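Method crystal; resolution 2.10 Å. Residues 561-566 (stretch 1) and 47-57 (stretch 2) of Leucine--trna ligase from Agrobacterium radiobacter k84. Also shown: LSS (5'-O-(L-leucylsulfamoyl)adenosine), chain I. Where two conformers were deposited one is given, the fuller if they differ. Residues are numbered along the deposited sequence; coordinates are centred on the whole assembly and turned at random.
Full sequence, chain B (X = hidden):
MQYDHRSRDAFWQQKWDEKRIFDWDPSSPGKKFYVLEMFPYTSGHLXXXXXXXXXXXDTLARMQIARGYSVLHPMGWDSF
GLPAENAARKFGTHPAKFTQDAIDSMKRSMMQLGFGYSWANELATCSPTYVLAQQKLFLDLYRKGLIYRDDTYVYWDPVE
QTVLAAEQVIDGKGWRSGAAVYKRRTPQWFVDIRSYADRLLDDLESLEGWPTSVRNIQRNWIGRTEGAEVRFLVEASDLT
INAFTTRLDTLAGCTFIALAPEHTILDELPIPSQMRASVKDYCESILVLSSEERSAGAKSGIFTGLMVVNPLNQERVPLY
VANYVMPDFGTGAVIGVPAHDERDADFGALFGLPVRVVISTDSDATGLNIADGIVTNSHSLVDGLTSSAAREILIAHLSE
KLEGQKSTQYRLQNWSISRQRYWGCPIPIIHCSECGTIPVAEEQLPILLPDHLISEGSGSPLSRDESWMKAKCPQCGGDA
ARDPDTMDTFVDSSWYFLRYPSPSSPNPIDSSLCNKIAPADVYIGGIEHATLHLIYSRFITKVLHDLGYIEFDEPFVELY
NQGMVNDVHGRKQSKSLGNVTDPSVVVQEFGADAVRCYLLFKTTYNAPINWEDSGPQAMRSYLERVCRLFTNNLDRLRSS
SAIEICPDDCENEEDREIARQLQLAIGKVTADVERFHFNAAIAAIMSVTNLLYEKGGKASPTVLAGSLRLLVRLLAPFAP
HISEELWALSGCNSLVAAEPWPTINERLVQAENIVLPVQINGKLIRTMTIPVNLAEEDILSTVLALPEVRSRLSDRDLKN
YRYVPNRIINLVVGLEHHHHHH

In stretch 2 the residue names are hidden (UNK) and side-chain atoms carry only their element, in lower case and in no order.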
ATOM      1  N   ASN B 561      -3.969   4.114  -2.720  1.00 25.51           N
ATOM      2  CA  ASN B 561      -4.621   3.851  -1.455  1.00 25.60           C
ATOM      3  C   ASN B 561      -6.135   4.012  -1.530  1.00 27.51           C
ATOM      4  O   ASN B 561      -6.625   5.150  -1.418  1.00 33.81           O
ATOM      5  CB  ASN B 561      -4.095   4.831  -0.386  1.00 27.48           C
ATOM      6  CG  ASN B 561      -2.627   4.689  -0.097  1.00 29.10           C
ATOM      7  OD1 ASN B 561      -1.954   5.674  -0.007  1.00 33.09           O
ATOM      8  ND2 ASN B 561      -2.134   3.472   0.139  1.00 34.59           N
ATOM      9  N   GLN B 562      -6.890   2.939  -1.774  1.00 25.11           N
ATOM     10  CA  GLN B 562      -8.339   3.031  -1.761  1.00 26.55           C
ATOM     11  C   GLN B 562      -8.852   3.618  -0.426  1.00 29.16           C
ATOM     12  O   GLN B 562      -8.303   3.347   0.654  1.00 27.57           O
ATOM     13  CB  GLN B 562      -9.071   1.733  -2.095  1.00 25.70           C
ATOM     14  CG  GLN B 562      -9.257   0.706  -0.918  1.00 27.84           C
ATOM     15  CD  GLN B 562      -7.965   0.243  -0.340  1.00 27.04           C
ATOM     16  OE1 GLN B 562      -6.918   0.405  -0.954  1.00 25.68           O
ATOM     17  NE2 GLN B 562      -8.017  -0.337   0.869  1.00 29.54           N
ATOM     18  N   GLY B 563      -9.933   4.383  -0.526  1.00 33.08           N
ATOM     19  CA  GLY B 563     -10.626   4.887   0.647  1.00 32.72           C
ATOM     20  C   GLY B 563     -11.327   3.821   1.466  1.00 30.33           C
ATOM     21  O   GLY B 563     -11.766   2.773   0.937  1.00 28.76           O
ATOM     22  N   MET B 564     -11.467   4.127   2.746  0.50 29.29           N
ATOM     23  CA  MET B 564     -12.299   3.398   3.688  0.50 26.98           C
ATOM     24  C   MET B 564     -13.739   3.139   3.226  0.50 27.19           C
ATOM     25  O   MET B 564     -14.414   4.041   2.659  0.50 21.95           O
ATOM     26  CB  MET B 564     -12.321   4.257   4.948  0.50 30.05           C
ATOM     27  CG  MET B 564     -12.953   3.611   6.157  0.50 30.99           C
ATOM     28  SD  MET B 564     -12.150   2.075   6.639  0.50 35.42           S
ATOM     29  CE  MET B 564     -10.467   2.402   6.160  0.50 33.40           C
ATOM     30  N   VAL B 565     -14.232   1.912   3.428  1.00 23.30           N
ATOM     31  CA  VAL B 565     -15.637   1.720   3.387  1.00 24.07           C
ATOM     32  C   VAL B 565     -16.166   1.597   4.816  1.00 30.22           C
ATOM     33  O   VAL B 565     -15.730   0.655   5.588  1.00 27.53           O
ATOM     34  CB  VAL B 565     -16.066   0.538   2.581  1.00 25.01           C
ATOM     35  CG1 VAL B 565     -17.571   0.545   2.441  1.00 24.93           C
ATOM     36  CG2 VAL B 565     -15.409   0.544   1.219  1.00 29.04           C
ATOM     37  N   ASN B 566     -17.133   2.468   5.138  1.00 26.30           N
ATOM     38  CA  ASN B 566     -17.708   2.624   6.477  1.00 28.79           C
ATOM     39  C   ASN B 566     -19.136   2.199   6.384  1.00 27.91           C
ATOM     40  O   ASN B 566     -19.619   1.768   5.298  1.00 24.91           O
ATOM     41  CB  ASN B 566     -17.652   4.085   6.939  1.00 33.25           C
ATOM     42  CG  ASN B 566     -16.252   4.588   7.150  1.00 35.58           C
ATOM     43  OD1 ASN B 566     -15.429   3.961   7.839  1.00 30.76           O
ATOM     44  ND2 ASN B 566     -15.978   5.763   6.604  1.00 32.26           N
ATOM     45  N   UNK B  47     -15.095  -9.034   3.408  0.50 26.81           N
ATOM     46  CA  UNK B  47     -15.954  -7.899   3.698  0.50 29.96           C
ATOM     47  C   UNK B  47     -15.911  -6.772   2.626  0.50 30.39           C
ATOM     48  O   UNK B  47     -14.987  -6.663   1.806  0.50 28.09           O
ATOM     49  c   UNK B  47     -12.838  -5.715   6.506  0.50 36.49           C
ATOM     50  c   UNK B  47     -13.583  -6.142   4.487  0.50 35.33           C
ATOM     51  c   UNK B  47     -14.439  -6.705   5.360  0.50 33.34           C
ATOM     52  c   UNK B  47     -15.714  -7.442   5.145  0.50 30.17           C
ATOM     53  n   UNK B  47     -13.941  -6.429   6.615  0.50 35.35           N
ATOM     54  n   UNK B  47     -12.582  -5.550   5.222  0.50 39.13           N
ATOM     55  N   UNK B  48     -16.946  -5.932   2.654  1.00 29.80           N
ATOM     56  CA  UNK B  48     -17.233  -4.993   1.598  1.00 28.33           C
ATOM     57  C   UNK B  48     -16.069  -4.107   1.245  1.00 24.52           C
ATOM     58  O   UNK B  48     -15.897  -3.719   0.088  1.00 25.79           O
ATOM     59  c   UNK B  48     -18.513  -4.157   1.887  1.00 31.69           C
ATOM     60  c   UNK B  48     -19.852  -4.564  -0.312  1.00 30.91           C
ATOM     61  c   UNK B  48     -18.206  -3.128   2.961  1.00 31.36           C
ATOM     62  c   UNK B  48     -19.074  -3.574   0.578  1.00 32.93           C
ATOM     63  N   UNK B  49     -15.230  -3.817   2.200  1.00 23.72           N
ATOM     64  CA  UNK B  49     -14.022  -3.081   1.978  1.00 22.18           C
ATOM     65  C   UNK B  49     -13.062  -3.749   1.039  1.00 28.74           C
ATOM     66  O   UNK B  49     -12.449  -3.082   0.173  1.00 25.57           O
ATOM     67  N   UNK B  50     -12.889  -5.080   1.220  1.00 23.69           N
ATOM     68  CA  UNK B  50     -12.139  -5.843   0.267  1.00 23.55           C
ATOM     69  C   UNK B  50     -12.701  -5.756  -1.139  1.00 20.71           C
ATOM     70  O   UNK B  50     -11.939  -5.784  -2.077  1.00 22.38           O
ATOM     71  n   UNK B  50     -12.077  -8.463   2.921  1.00 27.85           N
ATOM     72  c   UNK B  50     -10.259  -7.364   2.479  1.00 22.37           C
ATOM     73  c   UNK B  50     -11.271  -8.647   3.945  1.00 26.56           C
ATOM     74  c   UNK B  50     -12.121  -7.361   0.659  1.00 22.98           C
ATOM     75  n   UNK B  50     -10.166  -7.970   3.711  1.00 25.78           N
ATOM     76  c   UNK B  50     -11.483  -7.655   1.986  1.00 23.78           C
ATOM     77  N   UNK B  51     -14.021  -5.871  -1.275  1.00 22.94           N
ATOM     78  CA  UNK B  51     -14.639  -5.816  -2.532  1.00 25.07           C
ATOM     79  C   UNK B  51     -14.251  -4.516  -3.273  1.00 27.68           C
ATOM     80  O   UNK B  51     -14.001  -4.551  -4.479  1.00 27.50           O
ATOM     81  c   UNK B  51     -16.150  -5.859  -2.431  1.00 26.06           C
ATOM     82  c   UNK B  51     -16.774  -5.789  -3.815  1.00 25.63           C
ATOM     83  c   UNK B  51     -16.587  -7.108  -1.726  1.00 25.65           C
ATOM     84  N   UNK B  52     -14.147  -3.408  -2.535  1.00 29.90           N
ATOM     85  CA  UNK B  52     -13.783  -2.114  -3.138  1.00 30.31           C
ATOM     86  C   UNK B  52     -12.332  -2.150  -3.624  1.00 31.95           C
ATOM     87  O   UNK B  52     -12.016  -1.760  -4.768  1.00 26.92           O
ATOM     88  c   UNK B  52     -13.684   1.537  -1.947  1.00 28.68           C
ATOM     89  c   UNK B  52     -13.674   3.974  -2.129  1.00 30.61           C
ATOM     90  n   UNK B  52     -13.771   2.790  -2.682  1.00 28.17           N
ATOM     91  n   UNK B  52     -13.746   5.081  -2.903  1.00 30.09           N
ATOM     92  c   UNK B  52     -13.671   0.372  -2.880  1.00 28.73           C
ATOM     93  n   UNK B  52     -13.557   4.078  -0.782  1.00 28.99           N
ATOM     94  c   UNK B  52     -13.963  -0.945  -2.180  1.00 27.15           C
ATOM     95  N   UNK B  53     -11.465  -2.582  -2.722  1.00 25.25           N
ATOM     96  CA  UNK B  53     -10.060  -2.702  -2.969  1.00 26.64           C
ATOM     97  C   UNK B  53      -9.722  -3.589  -4.219  1.00 25.49           C
ATOM     98  O   UNK B  53      -8.878  -3.232  -5.065  1.00 27.70           O
ATOM     99  c   UNK B  53      -9.419  -3.262  -1.711  1.00 26.22           C
ATOM    100  o   UNK B  53      -7.361  -3.237  -0.593  1.00 27.69           O
ATOM    101  c   UNK B  53      -7.947  -3.155  -1.686  1.00 24.72           C
ATOM    102  n   UNK B  53      -7.304  -3.018  -2.841  1.00 25.03           N
ATOM    103  N   UNK B  54     -10.482  -4.643  -4.386  1.00 24.54           N
ATOM    104  CA  UNK B  54     -10.176  -5.689  -5.336  1.00 24.53           C
ATOM    105  C   UNK B  54     -10.902  -5.438  -6.671  1.00 24.76           C
ATOM    106  O   UNK B  54     -10.452  -5.840  -7.752  1.00 21.55           O
ATOM    107  c   UNK B  54      -9.263  -8.569  -1.305  1.00 24.33           C
ATOM    108  c   UNK B  54     -10.035  -8.326  -2.474  1.00 25.52           C
ATOM    109  c   UNK B  54      -8.401  -6.779  -3.189  1.00 24.23           C
ATOM    110  c   UNK B  54     -10.426  -7.081  -4.712  1.00 23.98           C
ATOM    111  c   UNK B  54      -9.608  -7.384  -3.428  1.00 22.24           C
ATOM    112  c   UNK B  54      -7.661  -7.019  -2.076  1.00 25.68           C
ATOM    113  o   UNK B  54      -7.284  -8.163   0.029  1.00 25.63           O
ATOM    114  c   UNK B  54      -8.108  -7.926  -1.096  1.00 24.46           C
ATOM    115  N   UNK B  55     -12.056  -4.822  -6.597  1.00 27.54           N
ATOM    116  CA  UNK B  55     -12.764  -4.357  -7.776  1.00 24.95           C
ATOM    117  C   UNK B  55     -11.897  -3.478  -8.621  1.00 22.17           C
ATOM    118  O   UNK B  55     -11.916  -3.582  -9.856  1.00 24.34           O
ATOM    119  o   UNK B  55     -14.949  -4.456  -6.933  1.00 28.63           O
ATOM    120  c   UNK B  55     -13.986  -3.578  -7.388  1.00 25.15           C
ATOM    121  N   UNK B  56     -11.129  -2.631  -7.982  1.00 26.42           N
ATOM    122  CA  UNK B  56     -10.281  -1.634  -8.721  1.00 29.01           C
ATOM    123  C   UNK B  56      -9.190  -2.353  -9.511  1.00 32.96           C
ATOM    124  O   UNK B  56      -8.907  -1.993 -10.669  1.00 29.76           O
ATOM    125  s   UNK B  56      -9.783   1.425  -5.869  1.00 28.95           S
ATOM    126  c   UNK B  56      -9.642  -0.624  -7.792  1.00 24.90           C
ATOM    127  c   UNK B  56     -10.603   0.298  -7.045  1.00 26.76           C
ATOM    128  c   UNK B  56     -11.291   2.160  -5.241  1.00 31.74           C
ATOM    129  N   UNK B  57      -8.589  -3.373  -8.881  1.00 28.12           N
ATOM    130  CA  UNK B  57      -7.587  -4.170  -9.524  1.00 22.42           C
ATOM    131  C   UNK B  57      -8.156  -4.956 -10.636  1.00 24.64           C
ATOM    132  O   UNK B  57      -7.526  -5.029 -11.675  1.00 28.49           O
TER
HETATM  133  C1  LSS I1818      -4.137  -6.813   5.321  1.00 26.69           C
HETATM  134  N1  LSS I1818     -12.372  -0.197   3.259  1.00 26.41           N
HETATM  135  O1  LSS I1818      -4.184  -5.648   5.647  1.00 28.41           O
HETATM  136  S1  LSS I1818      -6.590  -7.042   5.380  1.00 26.30           S
HETATM  137  C2  LSS I1818     -11.418  -0.176   2.330  1.00 29.83           C
HETATM  138  N2  LSS I1818      -5.209  -7.571   5.175  1.00 25.39           N
HETATM  139  O2  LSS I1818      -6.819  -1.673   3.324  1.00 28.72           O
HETATM  140  N3  LSS I1818     -10.417  -1.081   2.282  1.00 30.16           N
HETATM  141  O3  LSS I1818      -5.539  -3.066   1.317  1.00 27.32           O
HETATM  142  C4  LSS I1818     -10.388  -2.059   3.219  1.00 29.75           C
HETATM  143  N4  LSS I1818      -2.862  -8.944   5.048  1.00 23.97           N
HETATM  144  O4  LSS I1818      -8.300  -4.670   2.143  1.00 25.84           O
HETATM  145  C5  LSS I1818     -11.305  -2.078   4.263  1.00 30.17           C
HETATM  146  O5  LSS I1818      -6.848  -5.912   4.281  1.00 29.97           O
HETATM  147  C6  LSS I1818     -12.297  -1.113   4.289  1.00 31.26           C
HETATM  148  N6  LSS I1818     -13.232  -1.165   5.273  1.00 27.78           N
HETATM  149  C7  LSS I1818      -0.615  -7.305   3.648  1.00 20.27           C
HETATM  150  N7  LSS I1818     -10.994  -3.128   5.067  1.00 32.34           N
HETATM  151  C8  LSS I1818      -9.874  -3.720   4.571  1.00 30.58           C
HETATM  152  C9  LSS I1818      -2.053  -6.855   3.919  1.00 22.91           C
HETATM  153  N9  LSS I1818      -9.534  -3.073   3.424  1.00 30.27           N
HETATM  154  CA  LSS I1818      -2.798  -7.461   5.122  1.00 26.07           C
HETATM  155  C10 LSS I1818       0.293  -6.761   4.762  1.00 24.17           C
HETATM  156  C11 LSS I1818      -0.221  -6.837   2.202  1.00 20.24           C
HETATM  157  O1A LSS I1818      -6.943  -6.381   6.644  1.00 25.13           O
HETATM  158  C21 LSS I1818      -8.387  -3.322   2.573  1.00 25.88           C
HETATM  159  C22 LSS I1818      -7.100  -3.043   3.268  1.00 26.36           C
HETATM  160  C23 LSS I1818      -6.086  -3.825   2.431  1.00 27.04           C
HETATM  161  C24 LSS I1818      -6.934  -4.997   1.982  1.00 25.13           C
HETATM  162  C25 LSS I1818      -6.782  -6.218   2.892  1.00 27.58           C
HETATM  163  O2A LSS I1818      -7.604  -8.026   5.066  1.00 20.07           O

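Position 47 has one carbon leading to a five-membered ring of three carbons and two nitrogens. It touches nothing on stretch 1. This is His 47, the N-cap of the helix that follows. Its NE2 lies 2.9 Å from LSS N7, with N7 at the ring edge.

Position 48 has four carbons, forked at the first, with one arm two carbons long. The one-carbon arm meets Val 565. This is Ile 48; its CG2 is 3.8 Å from Val 565 CG1, an apolar contact.

Position 49 has no side-chain atoms, and its CA lies near Val 565. It is Gly 49. Its CA is 4.0 Å from Val 565 CG2 and 3.5 Å from LSS C6. An ideal CB here would fall 2.2 Å from LSS C6, so the bare backbone leaves room for the adenine.

Position 50 again has one carbon and a five-membered ring with two nitrogens. Its CA-to-CB bond points away from stretch 1, and it makes no contact there. This is His 50. Its ND1 accepts a hydrogen bond from His 47 N at 3.1 Å, and its NE2 donates one to LSS O2A at 2.9 Å.

Position 51 has three carbons, one carrying the other two, and no contact with stretch 1. It is Val 51.

Position 52 has three carbons, a nitrogen, then a carbon carrying two more nitrogens. The extended chain reaches the backbone of stretch 1. This is Arg 52. NH1 donates a weak hydrogen bond to Gly 563 O at 2.8 Å, and CD packs 3.7 Å from Val 565 CG2.

Position 53 has two carbons, the second carrying one oxygen and one nitrogen. The oxygen approaches the Gln 562 amide. This is Asn 53. OD1 is 3.3 Å from Gln 562 NE2, but the angle is poor for a hydrogen bond; OD1 instead accepts one from LSS O3 at 2.6 Å.

Position 54 has one carbon and a six-carbon ring bearing an oxygen. It does not reach stretch 1. It is Tyr 54.

Position 55 has one carbon and one oxygen. It touches nothing on stretch 1. It is Ser 55. Its OG donates to Val 51 O at 2.6 Å.

Position 56 is an unbranched chain of two carbons, sulfur and carbon. Its sulfur lies near Gln 562 CB. It is Met 56, with SD 3.9 Å from that atom.

Position 57 has no side chain and no contact: Gly 57.

The helix meets the loop and strand start of stretch 1. Val 565 packs on Ile 48, Gly 49 and Arg 52; Gln 562 lies against Asn 53 and Met 56; Arg 52 adds one weak hydrogen bond. The ligand bridges both stretches. Val 565 N donates to LSS N1 at 2.8 Å, Val 565 O accepts from LSS N6 at 3.1 Å, and Gln 562 NE2 donates to LSS N3 at 2.9 Å. The helix sets Gly 49 against the adenine and Asn 53 at the ribose.

Stretch 2 (47-57) HIGHVRNYSMG
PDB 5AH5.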